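Long-range contact in macrophage migration inhibitory factor-like protein (Leishmania major, PDB 3FWT), which belongs to the macrophage migration inhibitory factor family, whose small alpha/beta subunits assemble as trimers around their beta-sheets: residues Q25-V30 / A78-V83. Sequence-based numbering, arbitrary orientation.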
loop_
_atom_site.group_PDB
_atom_site.type_symbol
_atom_site.label_atom_id
_atom_site.label_comp_id
_atom_site.label_asym_id
_atom_site.label_seq_id
_atom_site.Cartn_x
_atom_site.Cartn_y
_atom_site.Cartn_z
ATOM N N GLN A 25 1.393 -1.325 7.818
ATOM C CA GLN A 25 1.371 0.110 7.489
ATOM C C GLN A 25 0.150 0.852 8.043
ATOM O O GLN A 25 -0.982 0.530 7.730
ATOM C CB GLN A 25 1.412 0.350 5.939
ATOM C CG GLN A 25 1.521 1.899 5.654
ATOM C CD GLN A 25 1.581 2.339 4.173
ATOM O OE1 GLN A 25 1.342 1.570 3.267
ATOM N NE2 GLN A 25 2.078 3.548 3.970
ATOM N N THR A 26 0.412 1.883 8.834
ATOM C CA THR A 26 -0.619 2.636 9.476
ATOM C C THR A 26 -0.608 3.967 8.734
ATOM O O THR A 26 0.383 4.659 8.783
ATOM C CB THR A 26 -0.283 2.895 10.968
ATOM O OG1 THR A 26 -0.332 1.657 11.706
ATOM C CG2 THR A 26 -1.290 3.861 11.602
ATOM N N ILE A 27 -1.742 4.318 8.155
ATOM C CA ILE A 27 -2.006 5.600 7.455
ATOM C C ILE A 27 -3.061 6.358 8.295
ATOM O O ILE A 27 -4.199 5.875 8.458
ATOM C CB ILE A 27 -2.468 5.379 6.029
ATOM C CG1 ILE A 27 -1.551 4.378 5.316
ATOM C CG2 ILE A 27 -2.688 6.754 5.256
ATOM C CD1 ILE A 27 -1.918 4.196 3.786
ATOM N N VAL A 28 -2.653 7.527 8.789
ATOM C CA VAL A 28 -3.496 8.368 9.640
ATOM C C VAL A 28 -3.500 9.816 9.179
ATOM O O VAL A 28 -2.507 10.309 8.651
ATOM C CB VAL A 28 -3.163 8.227 11.127
ATOM C CG1 VAL A 28 -3.250 6.756 11.497
ATOM C CG2 VAL A 28 -1.740 8.708 11.557
ATOM N N SER A 29 -4.666 10.469 9.316
ATOM C CA SER A 29 -4.767 11.890 8.945
ATOM C C SER A 29 -4.272 12.852 10.025
ATOM O O SER A 29 -3.980 14.004 9.721
ATOM C CB SER A 29 -6.178 12.247 8.568
ATOM O OG SER A 29 -7.054 11.788 9.589
ATOM N N VAL A 30 -4.106 12.368 11.256
ATOM C CA VAL A 30 -3.482 13.135 12.336
ATOM C C VAL A 30 -1.939 13.106 12.303
ATOM O O VAL A 30 -1.332 12.318 11.604
ATOM C CB VAL A 30 -3.884 12.568 13.717
ATOM C CG1 VAL A 30 -5.358 12.341 13.817
ATOM C CG2 VAL A 30 -3.182 11.196 13.986
ATOM N N ALA A 78 -9.232 9.887 10.754
ATOM C CA ALA A 78 -9.580 8.519 10.472
ATOM C C ALA A 78 -8.250 7.743 10.234
ATOM O O ALA A 78 -7.159 8.341 10.084
ATOM C CB ALA A 78 -10.401 8.526 9.169
ATOM N N ALA A 79 -8.328 6.417 10.202
ATOM C CA ALA A 79 -7.118 5.626 10.044
ATOM C C ALA A 79 -7.345 4.476 9.097
ATOM O O ALA A 79 -8.459 3.940 9.036
ATOM C CB ALA A 79 -6.683 5.056 11.443
ATOM N N TYR A 80 -6.277 4.012 8.432
ATOM C CA TYR A 80 -6.360 2.757 7.641
ATOM C C TYR A 80 -5.106 1.991 7.973
ATOM O O TYR A 80 -3.994 2.594 7.980
ATOM C CB TYR A 80 -6.433 3.092 6.130
ATOM C CG TYR A 80 -5.986 1.983 5.229
ATOM C CD1 TYR A 80 -6.864 1.006 4.769
ATOM C CD2 TYR A 80 -4.660 1.880 4.867
ATOM C CE1 TYR A 80 -6.399 -0.009 3.915
ATOM C CE2 TYR A 80 -4.203 0.868 4.037
ATOM C CZ TYR A 80 -5.088 -0.063 3.568
ATOM O OH TYR A 80 -4.588 -1.118 2.802
ATOM N N VAL A 81 -5.248 0.691 8.300
ATOM C CA VAL A 81 -4.046 -0.132 8.562
ATOM C C VAL A 81 -3.988 -1.316 7.632
ATOM O O VAL A 81 -5.033 -2.016 7.489
ATOM C CB VAL A 81 -4.110 -0.648 10.012
ATOM C CG1 VAL A 81 -2.912 -1.582 10.295
ATOM C CG2 VAL A 81 -4.190 0.613 10.990
ATOM N N ARG A 82 -2.836 -1.539 6.958
ATOM C CA ARG A 82 -2.714 -2.663 6.043
ATOM C C ARG A 82 -1.773 -3.677 6.728
ATOM O O ARG A 82 -0.633 -3.338 7.068
ATOM C CB ARG A 82 -2.102 -2.233 4.714
ATOM C CG ARG A 82 -2.105 -3.361 3.648
ATOM C CD ARG A 82 -1.673 -2.878 2.296
ATOM N NE ARG A 82 -0.200 -2.714 2.195
ATOM C CZ ARG A 82 0.462 -1.541 2.312
ATOM N NH1 ARG A 82 -0.203 -0.400 2.477
ATOM N NH2 ARG A 82 1.795 -1.489 2.224
ATOM N N VAL A 83 -2.246 -4.912 6.955
ATOM C CA VAL A 83 -1.437 -5.910 7.637
ATOM C C VAL A 83 -1.056 -6.915 6.564
ATOM O O VAL A 83 -1.932 -7.437 5.870
ATOM C CB VAL A 83 -2.236 -6.659 8.702
ATOM C CG1 VAL A 83 -1.321 -7.651 9.565
ATOM C CG2 VAL A 83 -3.002 -5.644 9.614
#
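The side chain of Gln25 runs out beside that of Arg82 and brings OE1 to the edge of the guanidinium group, close to its plane. NH1 of Arg82 gives OE1 of Gln25 a short hydrogen bond of 2.6 Å, while NH2 of Arg82 adds a weak one to the same oxygen. The amide and guanidinium planes stand 86° apart, so the two groups meet across each other and do not stack. Glutamine suits this site because its chain, extended with CG anti to the backbone N (chi1 -175°), carries a neutral acceptor to the arginine, while NE2 is hydrogen-bonded to Ser64 OG. Arginine, bent at chi3 (78°), can serve several partners at once: NE also forms a salt bridge with Glu84, and NH2 is hydrogen-bonded to Tyr80 OH of a neighbouring subunit. On the same face, CD1 of Ile27 packs obliquely against CD2 of Tyr80 at 3.7 Å; the branched, apolar isoleucine flanks the ring, whose OH is hydrogen-bonded to Glu84 of the other neighbouring subunit.

The strands that carry these side chains, 22-28 and 79-85, are antiparallel neighbours in the mixed sheet of the MIF fold, and the face bearing Gln25, Ile27, Tyr80 and Arg82 is turned to the trimer interface. Ile27 and Tyr80 form a hydrogen-bonded pair, with Ile27 N to Tyr80 O and Tyr80 N to Ile27 O both 2.8 Å; Gln25 and Arg82 form another, two residues along. Thr26–Val81 and Val28–Ala79 are the non-hydrogen-bonded pairs between and beyond them. Their side chains occupy the other face, where Val28 CG1 lies 3.8 Å from Ala79 CB; alanine is small enough to let the strand lie close to helix 92-109, where Ala79 touches Ile105 and Val81 touches Ile101. The hydroxyl of the buried Thr26 is hydrogen-bonded through OG1 to Tyr44 OH, while its beta-branched form suits an extended strand.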